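Local coordinates for protein malate dehydrogenase (Pyrococcus horikoshii, PDB 1V9N) that catalyses the NAD(+)-dependent interconversion of (S)-malate and oxaloacetate and is seen here with bound NADPH, at residues D17-F22 with E346-I351; T28-P33 with R62-I67; E34-I39 with G101-K106; G56-K61 with R342-E347. One frame throughout, in Å; residues are numbered along the deposited sequence.

Interaction 1 (D17-F22 with E346-I351); sequences DRLFSF and EELNEI
F22 and L348 join the first helix of the chain, 16-29, to its last, 342-355, two elements more than 300 residues apart in sequence. The far end of the F22 ring makes the contact. Its CZ comes to 3.3 Å from the carbonyl oxygen L348 O, while its CE2 lies 3.9 Å from L348 CB and 4.1 Å from L348 CD2, so the ring reaches backbone and side chain of the same residue at once. The carbonyl approaches this ring obliquely. F22 carries its CG anti to the backbone N (chi1 167°), which extends the ring out from its own helix and explains how it bridges a gap of 9.1 Å between F22 CA and L348 CA. The leucine puts its CG anti to its carbonyl carbon (chi1 -62°), turning the isobutyl group away from the oxygen that F22 touches. One branch, CD2, stays by the ring; the other, CD1, runs on toward L19, whose CD1 stands at a looser 4.4 Å from L348 CD1. All three residues are buried and the contact is wholly apolar on the side-chain level, with a modest 153 Å² buried between the segments. L60 of helix 60-69 touches both F22 and L348, and the C-terminal residue L360 lies against L19 and F22 while N349 OD1 is hydrogen-bonded to L360 N. Each of the two helices follows a strand of the small antiparallel pair 11-14 and 338-341, so the arrangement is that of a helical cluster in which the two chain ends, paired as strands, continue as packed helices.

Interaction 2 (T28-P33 with R62-I67); sequences TKLGVP and RYVDGI
L30 is the bump of this contact, and the hollow it enters is formed by V64 and I67, one turn apart on helix 60-69. Its CD1 settles in the notch between the two valine methyls, 4.0 Å from V64 CG1 and 4.0 Å from V64 CG2, an even spacing that places it astride the fork; the two side chains meet at about a right angle. Closer to the backbone, L30 CB packs at 3.9 Å on I67 CG2. The isoleucine is in turn a wedge reaching the other way: its CG2 branch faces L30, and its longer arm ends in CD1, 3.6 Å from V32 CG2. CG1 lies anti to the carbonyl carbon (chi1 -74°) and CG2 anti to the backbone N, which directs the long arm to V32 and the short branch to L30. The hollow that receives this wedge therefore lies between L30 and V32, and the residue between them, G31, turns the chain there with a positive phi of 98°. V32 and I67 both also touch L27 of helix 16-29, and V32 rests on A37 of helix 34-49. G31 ends helix 16-29 in a Schellman motif, after which V32 folds back on L27 and P33 stands as N-cap of the next helix. That return of a hydrophobic residue onto the last turn is the apolar contact typical of a glycine-ended Schellman C-cap, here packed against a third helix.

Interaction 3 (E34-I39 with G101-K106); sequences EEDAKI and GYRSMK
R103 NH2 is met from helix 34-49 by two unlike groups: D36 OD1, near the guanidinium plane but at 4.5 Å beyond salt-bridge range, and I39 CD1 at 4.2 Å. The closest contact between the segments is instead apolar, on Y102. I39 CD1 sits over one face of the Y102 ring, 3.9 Å from its centroid and 24° off the normal, a CH-pi contact displaced toward CD2, which lies 3.5 Å from I39 CD1. The second branch, I39 CG2, rests 3.9 Å from Y102 CB. K106 CG, one turn on, covers the opposite face, so the phenol ring is sandwiched between aliphatic groups. Y102 holds CG anti to its backbone N (chi1 -178°), and this swings its CE2 over the centre of the R103 guanidinium, whose NE in turn lies at the edge of the ring. Replacing Y102 by an alanine would probably open a gap beneath I39 CD1 and leave the R103 guanidinium without the ring against its face, freer to turn. The two helix segments run at 86° to each other, and M137 of helix 132-139 also touches Y102. Dispersion and CH-pi contact thus carry the junction, while the D36-R103 pair can add at most a long-range attraction.

Interaction 4 (G56-K61 with R342-E347); sequences GVQRLK and RKVLEE
The flat carboxylate of E347 has the aliphatic chain of K61 laid over one face: K61 CD stands above it, 3.5 Å from E347 CD and 3.3 Å from E347 OE2. The two side chains cross at about a right angle, and the lysine continues past the group until its NZ makes a long, weak salt bridge of 3.6 Å with E347 OE1. With K61 CG placed between the backbone N and the carbonyl carbon (chi1 65°) and the rest of the chain extended, methylenes meet the carboxylate first and the charge comes in obliquely from above. Two waters complete the grip. Water 1 donates to E347 OE2 at 2.7 Å, donates also to V57 O, and accepts from K61 N, so it ties the carboxylate to the backbone at the start of helix 60-69. Water 2 donates to E347 OE1 at 2.6 Å from well outside the carboxylate plane, on the lysine's side, and takes a weak bond from K61 NZ. With an alanine in place of E347, the charge of K61 would probably lose this mate and water 1 one of its three partners. One turn earlier the contact becomes apolar: V344 CG1 lies 4.1 Å from Q58 CA, and V344 CG2 is 4.2 Å from Q58 CG. These polar and apolar halves lie at the surface, fastening the turn before helix 60-69 to the first turns of helix 342-355; on the inner side V57 and L60 reach L348 of that same helix and I23 of helix 16-29.

Overall arrangement
From the N terminus, helix 16-29 supplies the first partner of interaction 1, which closes the longest loop, to helix 342-355. Interaction 2 joins the end of helix 16-29 to helix 60-69 and closes a short loop. Interaction 3 starts immediately afterwards on helix 34-49 and reaches helix 97-115, crossing interaction 2. Interaction 4 sets out from 56-61, crosses both 2 and 3, and ends on the same helix as interaction 1, sharing E346 and E347 with it. Interactions 2 and 3 both lie within the loop of interaction 1. Together 1, 2 and 4 gather three helices, with centres of 1 and 4 about 8 Å apart, while 3 links this cluster to a helix packed on the larger sheet.

Interaction 1 (D17-F22 with E346-I351)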
# COMPACT_ATOMS: atom_id res chain seq x y z
N ASP A 17 -11.26 22.37 -22.94
CA ASP A 17 -12.04 21.82 -24.04
C ASP A 17 -11.25 21.79 -25.35
O ASP A 17 -11.49 20.95 -26.22
CB ASP A 17 -13.31 22.64 -24.23
CG ASP A 17 -14.10 22.77 -22.95
OD1 ASP A 17 -14.70 21.76 -22.51
OD2 ASP A 17 -14.12 23.88 -22.36
N ARG A 18 -10.31 22.71 -25.49
CA ARG A 18 -9.48 22.81 -26.68
C ARG A 18 -8.42 21.71 -26.69
O ARG A 18 -8.19 21.08 -27.72
CB ARG A 18 -8.82 24.18 -26.74
CG ARG A 18 -7.95 24.42 -27.97
CD ARG A 18 -7.85 25.91 -28.23
NE ARG A 18 -9.17 26.48 -28.49
CZ ARG A 18 -9.43 27.78 -28.54
NH1 ARG A 18 -8.46 28.67 -28.34
NH2 ARG A 18 -10.67 28.20 -28.78
N LEU A 19 -7.79 21.50 -25.55
CA LEU A 19 -6.76 20.48 -25.44
C LEU A 19 -7.39 19.11 -25.68
O LEU A 19 -6.84 18.27 -26.38
CB LEU A 19 -6.12 20.52 -24.05
CG LEU A 19 -4.93 19.59 -23.82
CD1 LEU A 19 -3.81 19.94 -24.79
CD2 LEU A 19 -4.44 19.72 -22.38
N PHE A 20 -8.58 18.92 -25.11
CA PHE A 20 -9.31 17.68 -25.24
C PHE A 20 -9.62 17.33 -26.70
O PHE A 20 -9.33 16.23 -27.15
CB PHE A 20 -10.63 17.75 -24.47
CG PHE A 20 -11.43 16.48 -24.51
CD1 PHE A 20 -11.27 15.51 -23.52
CD2 PHE A 20 -12.33 16.24 -25.54
CE1 PHE A 20 -12.00 14.33 -23.56
CE2 PHE A 20 -13.06 15.06 -25.59
CZ PHE A 20 -12.89 14.10 -24.60
N SER A 21 -10.23 18.27 -27.42
CA SER A 21 -10.59 18.05 -28.82
C SER A 21 -9.35 17.81 -29.68
O SER A 21 -9.39 17.06 -30.65
CB SER A 21 -11.38 19.25 -29.36
OG SER A 21 -10.59 20.42 -29.34
N PHE A 22 -8.25 18.46 -29.32
CA PHE A 22 -7.01 18.28 -30.05
C PHE A 22 -6.59 16.82 -29.98
O PHE A 22 -6.40 16.16 -31.00
CB PHE A 22 -5.91 19.16 -29.45
CG PHE A 22 -4.54 18.82 -29.94
CD1 PHE A 22 -4.18 19.05 -31.27
CD2 PHE A 22 -3.61 18.23 -29.10
CE1 PHE A 22 -2.93 18.69 -31.74
CE2 PHE A 22 -2.35 17.86 -29.56
CZ PHE A 22 -2.01 18.09 -30.88
N GLU A 346 5.04 23.21 -28.69
CA GLU A 346 5.67 23.15 -30.00
C GLU A 346 5.60 21.70 -30.48
O GLU A 346 5.26 21.42 -31.62
CB GLU A 346 7.14 23.59 -29.91
CG GLU A 346 7.33 25.05 -29.50
CD GLU A 346 8.79 25.39 -29.20
OE1 GLU A 346 9.08 26.58 -28.97
OE2 GLU A 346 9.64 24.47 -29.18
N GLU A 347 5.91 20.80 -29.56
CA GLU A 347 5.90 19.36 -29.81
C GLU A 347 4.52 18.90 -30.29
O GLU A 347 4.41 18.12 -31.23
CB GLU A 347 6.30 18.64 -28.53
CG GLU A 347 6.23 17.12 -28.56
CD GLU A 347 6.62 16.51 -27.22
OE1 GLU A 347 7.80 16.65 -26.83
OE2 GLU A 347 5.75 15.91 -26.56
N LEU A 348 3.47 19.39 -29.63
CA LEU A 348 2.11 19.01 -30.00
C LEU A 348 1.70 19.52 -31.38
O LEU A 348 0.98 18.84 -32.11
CB LEU A 348 1.11 19.52 -28.95
CG LEU A 348 1.28 18.97 -27.53
CD1 LEU A 348 0.19 19.53 -26.63
CD2 LEU A 348 1.22 17.45 -27.56
N ASN A 349 2.16 20.71 -31.74
CA ASN A 349 1.83 21.25 -33.05
C ASN A 349 2.58 20.49 -34.14
O ASN A 349 2.08 20.34 -35.25
CB ASN A 349 2.14 22.75 -33.11
CG ASN A 349 1.12 23.58 -32.36
OD1 ASN A 349 -0.09 23.41 -32.53
ND2 ASN A 349 1.59 24.49 -31.51
N GLU A 350 3.78 20.01 -33.82
CA GLU A 350 4.56 19.23 -34.78
C GLU A 350 3.82 17.91 -35.02
O GLU A 350 3.75 17.42 -36.15
CB GLU A 350 5.96 18.96 -34.22
CG GLU A 350 6.82 18.06 -35.09
CD GLU A 350 7.04 18.61 -36.49
OE1 GLU A 350 6.06 18.68 -37.27
OE2 GLU A 350 8.20 18.96 -36.82
N ILE A 351 3.27 17.33 -33.95
CA ILE A 351 2.51 16.09 -34.06
C ILE A 351 1.30 16.33 -34.96
O ILE A 351 0.96 15.50 -35.80
CB ILE A 351 2.01 15.60 -32.67
CG1 ILE A 351 3.18 15.05 -31.86
CG2 ILE A 351 0.92 14.54 -32.85
CD1 ILE A 351 2.79 14.55 -30.48

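Interaction 2 (T28-P33 with R62-I67)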
# COMPACT_ATOMS: atom_id res chain seq x y z
N THR A 28 -8.02 9.97 -33.50
CA THR A 28 -8.95 9.44 -34.49
C THR A 28 -8.32 9.45 -35.88
O THR A 28 -8.61 8.58 -36.70
CB THR A 28 -10.29 10.22 -34.50
OG1 THR A 28 -10.05 11.62 -34.64
CG2 THR A 28 -11.05 9.95 -33.21
N LYS A 29 -7.47 10.44 -36.15
CA LYS A 29 -6.78 10.54 -37.44
C LYS A 29 -5.84 9.33 -37.61
O LYS A 29 -5.55 8.91 -38.73
CB LYS A 29 -5.95 11.83 -37.50
CG LYS A 29 -5.19 12.04 -38.81
CD LYS A 29 -6.13 12.27 -39.98
CE LYS A 29 -5.37 12.49 -41.28
NZ LYS A 29 -6.30 12.70 -42.42
N LEU A 30 -5.38 8.78 -36.49
CA LEU A 30 -4.49 7.62 -36.51
C LEU A 30 -5.25 6.30 -36.50
O LEU A 30 -4.65 5.23 -36.43
CB LEU A 30 -3.52 7.68 -35.33
CG LEU A 30 -2.42 8.74 -35.40
CD1 LEU A 30 -1.78 8.93 -34.03
CD2 LEU A 30 -1.37 8.30 -36.42
N GLY A 31 -6.58 6.37 -36.56
CA GLY A 31 -7.37 5.15 -36.59
C GLY A 31 -7.97 4.69 -35.27
O GLY A 31 -8.60 3.63 -35.23
N VAL A 32 -7.78 5.45 -34.21
CA VAL A 32 -8.33 5.08 -32.91
C VAL A 32 -9.82 5.38 -32.89
O VAL A 32 -10.23 6.50 -33.18
CB VAL A 32 -7.66 5.87 -31.75
CG1 VAL A 32 -8.29 5.49 -30.41
CG2 VAL A 32 -6.16 5.59 -31.72
N PRO A 33 -10.66 4.37 -32.58
CA PRO A 33 -12.11 4.60 -32.53
C PRO A 33 -12.39 5.82 -31.67
O PRO A 33 -11.77 6.00 -30.62
CB PRO A 33 -12.64 3.30 -31.93
CG PRO A 33 -11.67 2.28 -32.49
CD PRO A 33 -10.33 2.96 -32.31
N ARG A 62 4.21 9.64 -27.02
CA ARG A 62 4.49 8.26 -26.65
C ARG A 62 3.44 7.33 -27.25
O ARG A 62 3.76 6.29 -27.83
CB ARG A 62 4.51 8.11 -25.13
CG ARG A 62 4.64 6.67 -24.64
CD ARG A 62 4.64 6.58 -23.11
NE ARG A 62 5.03 5.25 -22.66
CZ ARG A 62 5.41 4.95 -21.41
NH1 ARG A 62 5.44 5.89 -20.48
NH2 ARG A 62 5.76 3.71 -21.11
N TYR A 63 2.17 7.71 -27.11
CA TYR A 63 1.09 6.90 -27.64
C TYR A 63 1.04 6.97 -29.15
O TYR A 63 0.75 5.97 -29.81
CB TYR A 63 -0.25 7.35 -27.04
CG TYR A 63 -0.25 7.34 -25.52
CD1 TYR A 63 0.29 6.26 -24.81
CD2 TYR A 63 -0.78 8.41 -24.80
CE1 TYR A 63 0.30 6.26 -23.42
CE2 TYR A 63 -0.77 8.40 -23.41
CZ TYR A 63 -0.23 7.33 -22.73
OH TYR A 63 -0.23 7.32 -21.35
N VAL A 64 1.32 8.14 -29.71
CA VAL A 64 1.34 8.32 -31.16
C VAL A 64 2.37 7.38 -31.77
O VAL A 64 2.07 6.64 -32.70
CB VAL A 64 1.70 9.77 -31.56
CG1 VAL A 64 2.04 9.84 -33.05
CG2 VAL A 64 0.54 10.71 -31.24
N ASP A 65 3.59 7.40 -31.25
CA ASP A 65 4.65 6.54 -31.76
C ASP A 65 4.28 5.07 -31.63
O ASP A 65 4.57 4.26 -32.52
CB ASP A 65 5.97 6.80 -31.03
CG ASP A 65 6.56 8.16 -31.36
OD1 ASP A 65 6.26 8.70 -32.45
OD2 ASP A 65 7.33 8.69 -30.52
N GLY A 66 3.64 4.72 -30.52
CA GLY A 66 3.24 3.33 -30.32
C GLY A 66 2.20 2.90 -31.32
O GLY A 66 2.20 1.76 -31.78
N ILE A 67 1.30 3.81 -31.68
CA ILE A 67 0.25 3.50 -32.64
C ILE A 67 0.86 3.32 -34.03
O ILE A 67 0.55 2.36 -34.75
CB ILE A 67 -0.80 4.63 -32.68
CG1 ILE A 67 -1.66 4.55 -31.41
CG2 ILE A 67 -1.65 4.52 -33.94
CD1 ILE A 67 -2.59 5.75 -31.21

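Interaction 3 (E34-I39 with G101-K106)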
# COMPACT_ATOMS: atom_id res chain seq x y z
N GLU A 34 -13.33 6.65 -32.12
CA GLU A 34 -13.67 7.87 -31.41
C GLU A 34 -13.93 7.73 -29.92
O GLU A 34 -13.48 8.56 -29.13
CB GLU A 34 -14.88 8.53 -32.07
CG GLU A 34 -15.36 9.78 -31.35
CD GLU A 34 -16.40 10.55 -32.15
OE1 GLU A 34 -17.40 9.92 -32.58
OE2 GLU A 34 -16.22 11.77 -32.33
N GLU A 35 -14.66 6.70 -29.52
CA GLU A 35 -14.96 6.52 -28.10
C GLU A 35 -13.70 6.19 -27.30
O GLU A 35 -13.55 6.61 -26.16
CB GLU A 35 -16.02 5.44 -27.90
CG GLU A 35 -17.40 5.85 -28.43
CD GLU A 35 -17.83 7.23 -27.95
OE1 GLU A 35 -17.91 7.45 -26.72
OE2 GLU A 35 -18.09 8.11 -28.81
N ASP A 36 -12.80 5.42 -27.91
CA ASP A 36 -11.56 5.06 -27.23
C ASP A 36 -10.66 6.29 -27.16
O ASP A 36 -9.95 6.49 -26.18
CB ASP A 36 -10.85 3.92 -27.97
CG ASP A 36 -11.60 2.61 -27.86
OD1 ASP A 36 -12.49 2.50 -26.99
OD2 ASP A 36 -11.29 1.67 -28.62
N ALA A 37 -10.71 7.13 -28.20
CA ALA A 37 -9.91 8.35 -28.23
C ALA A 37 -10.36 9.29 -27.11
O ALA A 37 -9.55 9.96 -26.49
CB ALA A 37 -10.07 9.05 -29.58
N LYS A 38 -11.67 9.33 -26.88
CA LYS A 38 -12.22 10.18 -25.83
C LYS A 38 -11.79 9.70 -24.43
O LYS A 38 -11.60 10.51 -23.53
CB LYS A 38 -13.75 10.21 -25.93
CG LYS A 38 -14.25 10.90 -27.19
CD LYS A 38 -15.77 11.00 -27.23
CE LYS A 38 -16.23 11.75 -28.48
NZ LYS A 38 -17.71 11.91 -28.52
N ILE A 39 -11.63 8.39 -24.26
CA ILE A 39 -11.20 7.85 -22.98
C ILE A 39 -9.74 8.25 -22.73
O ILE A 39 -9.39 8.69 -21.64
CB ILE A 39 -11.31 6.31 -22.95
CG1 ILE A 39 -12.79 5.89 -22.95
CG2 ILE A 39 -10.61 5.76 -21.71
CD1 ILE A 39 -13.01 4.41 -23.16
N GLY A 101 -7.72 -0.30 -19.15
CA GLY A 101 -8.03 0.06 -17.77
C GLY A 101 -9.47 0.52 -17.56
O GLY A 101 -10.08 0.23 -16.54
N TYR A 102 -10.01 1.25 -18.53
CA TYR A 102 -11.39 1.73 -18.46
C TYR A 102 -12.37 0.56 -18.44
O TYR A 102 -13.27 0.51 -17.60
CB TYR A 102 -11.70 2.61 -19.67
CG TYR A 102 -13.10 3.20 -19.65
CD1 TYR A 102 -13.38 4.37 -18.93
CD2 TYR A 102 -14.15 2.59 -20.35
CE1 TYR A 102 -14.66 4.92 -18.91
CE2 TYR A 102 -15.44 3.14 -20.33
CZ TYR A 102 -15.68 4.30 -19.61
OH TYR A 102 -16.94 4.87 -19.61
N ARG A 103 -12.19 -0.38 -19.36
CA ARG A 103 -13.07 -1.55 -19.44
C ARG A 103 -12.89 -2.48 -18.24
O ARG A 103 -13.85 -3.07 -17.75
CB ARG A 103 -12.81 -2.34 -20.73
CG ARG A 103 -13.07 -1.54 -22.01
CD ARG A 103 -14.53 -1.10 -22.10
NE ARG A 103 -14.71 -0.05 -23.10
CZ ARG A 103 -15.86 0.59 -23.32
NH1 ARG A 103 -16.94 0.28 -22.61
NH2 ARG A 103 -15.92 1.54 -24.24
N SER A 104 -11.65 -2.61 -17.78
CA SER A 104 -11.36 -3.45 -16.63
C SER A 104 -12.00 -2.88 -15.36
O SER A 104 -12.58 -3.62 -14.57
CB SER A 104 -9.85 -3.58 -16.41
OG SER A 104 -9.24 -4.33 -17.44
N MSE A 105 -11.90 -1.57 -15.18
CA MSE A 105 -12.48 -0.94 -14.00
C MSE A 105 -14.00 -0.97 -14.05
O MSE A 105 -14.65 -1.15 -13.02
CB MSE A 105 -11.98 0.50 -13.84
CG MSE A 105 -12.52 1.21 -12.60
SE MSE A 105 -12.27 0.21 -10.93
CE MSE A 105 -10.59 0.97 -10.35
N LYS A 106 -14.57 -0.79 -15.24
CA LYS A 106 -16.03 -0.85 -15.40
C LYS A 106 -16.52 -2.23 -14.96
O LYS A 106 -17.56 -2.35 -14.32
CB LYS A 106 -16.43 -0.61 -16.86
CG LYS A 106 -16.46 0.85 -17.29
CD LYS A 106 -17.56 1.61 -16.56
CE LYS A 106 -17.62 3.07 -16.99
NZ LYS A 106 -18.75 3.81 -16.35

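Interaction 4 (G56-K61 with R342-E347)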
# COMPACT_ATOMS: atom_id res chain seq x y z
N GLY A 56 0.45 13.94 -18.54
CA GLY A 56 -0.56 14.58 -19.36
C GLY A 56 -0.27 14.51 -20.85
O GLY A 56 0.33 13.55 -21.32
N VAL A 57 -0.68 15.54 -21.58
CA VAL A 57 -0.47 15.59 -23.03
C VAL A 57 1.00 15.44 -23.42
O VAL A 57 1.31 15.04 -24.54
CB VAL A 57 -1.00 16.91 -23.63
CG1 VAL A 57 -2.49 17.00 -23.44
CG2 VAL A 57 -0.30 18.10 -22.99
N GLN A 58 1.90 15.77 -22.51
CA GLN A 58 3.33 15.66 -22.77
C GLN A 58 3.68 14.23 -23.18
O GLN A 58 4.75 13.96 -23.70
CB GLN A 58 4.11 16.03 -21.52
CG GLN A 58 5.62 15.96 -21.69
CD GLN A 58 6.34 15.77 -20.38
OE1 GLN A 58 6.26 14.70 -19.76
NE2 GLN A 58 7.05 16.80 -19.94
N ARG A 59 2.75 13.31 -22.93
CA ARG A 59 2.95 11.89 -23.23
C ARG A 59 2.16 11.45 -24.45
O ARG A 59 2.04 10.25 -24.71
CB ARG A 59 2.50 11.07 -22.05
CG ARG A 59 3.12 11.52 -20.76
CD ARG A 59 4.33 10.71 -20.48
NE ARG A 59 4.15 9.89 -19.30
CZ ARG A 59 5.04 9.00 -18.89
NH1 ARG A 59 6.15 8.83 -19.60
NH2 ARG A 59 4.84 8.29 -17.79
N LEU A 60 1.60 12.40 -25.17
CA LEU A 60 0.83 12.06 -26.36
C LEU A 60 1.76 11.49 -27.42
O LEU A 60 1.39 10.58 -28.16
CB LEU A 60 0.11 13.30 -26.90
CG LEU A 60 -0.74 13.03 -28.13
CD1 LEU A 60 -1.91 12.11 -27.76
CD2 LEU A 60 -1.25 14.36 -28.69
N LYS A 61 2.98 12.03 -27.50
CA LYS A 61 3.95 11.56 -28.49
C LYS A 61 4.29 10.08 -28.27
O LYS A 61 4.61 9.36 -29.22
CB LYS A 61 5.22 12.40 -28.41
CG LYS A 61 5.99 12.26 -27.11
CD LYS A 61 7.28 13.06 -27.14
CE LYS A 61 8.07 12.86 -25.86
NZ LYS A 61 9.37 13.59 -25.88
N ARG A 342 6.15 25.66 -22.98
CA ARG A 342 6.45 26.14 -24.33
C ARG A 342 6.91 25.04 -25.28
O ARG A 342 6.29 24.82 -26.32
CB ARG A 342 7.51 27.25 -24.27
CG ARG A 342 8.72 26.91 -23.40
CD ARG A 342 9.82 27.97 -23.48
NE ARG A 342 10.63 27.87 -24.70
CZ ARG A 342 10.24 28.28 -25.90
NH1 ARG A 342 9.05 28.83 -26.08
NH2 ARG A 342 11.05 28.12 -26.94
N LYS A 343 7.99 24.36 -24.92
CA LYS A 343 8.54 23.29 -25.74
C LYS A 343 7.54 22.16 -26.00
O LYS A 343 7.56 21.54 -27.07
CB LYS A 343 9.80 22.72 -25.10
CG LYS A 343 10.98 23.67 -25.08
CD LYS A 343 12.21 23.02 -24.48
CE LYS A 343 13.41 23.95 -24.51
NZ LYS A 343 14.63 23.32 -23.93
N VAL A 344 6.67 21.90 -25.03
CA VAL A 344 5.67 20.85 -25.18
C VAL A 344 4.63 21.26 -26.20
O VAL A 344 4.20 20.44 -27.02
CB VAL A 344 4.98 20.55 -23.83
CG1 VAL A 344 3.84 19.55 -24.04
CG2 VAL A 344 5.99 19.99 -22.84
N LEU A 345 4.22 22.52 -26.15
CA LEU A 345 3.23 23.05 -27.08
C LEU A 345 3.75 22.96 -28.51
O LEU A 345 2.99 22.68 -29.44
CB LEU A 345 2.89 24.50 -26.73
CG LEU A 345 1.75 25.14 -27.52
CD1 LEU A 345 0.46 24.38 -27.27
CD2 LEU A 345 1.60 26.59 -27.10
N GLU A 346 5.04 23.21 -28.69
CA GLU A 346 5.67 23.15 -30.00
C GLU A 346 5.60 21.70 -30.48
O GLU A 346 5.26 21.42 -31.62
CB GLU A 346 7.14 23.59 -29.91
CG GLU A 346 7.33 25.05 -29.50
CD GLU A 346 8.79 25.39 -29.20
OE1 GLU A 346 9.08 26.58 -28.97
OE2 GLU A 346 9.64 24.47 -29.18
N GLU A 347 5.91 20.80 -29.56
CA GLU A 347 5.90 19.36 -29.81
C GLU A 347 4.52 18.90 -30.29
O GLU A 347 4.41 18.12 -31.23
CB GLU A 347 6.30 18.64 -28.53
CG GLU A 347 6.23 17.12 -28.56
CD GLU A 347 6.62 16.51 -27.22
OE1 GLU A 347 7.80 16.65 -26.83
OE2 GLU A 347 5.75 15.91 -26.56
O HOH W 1 3.34 14.79 -26.59
O HOH W 2 9.32 15.61 -28.61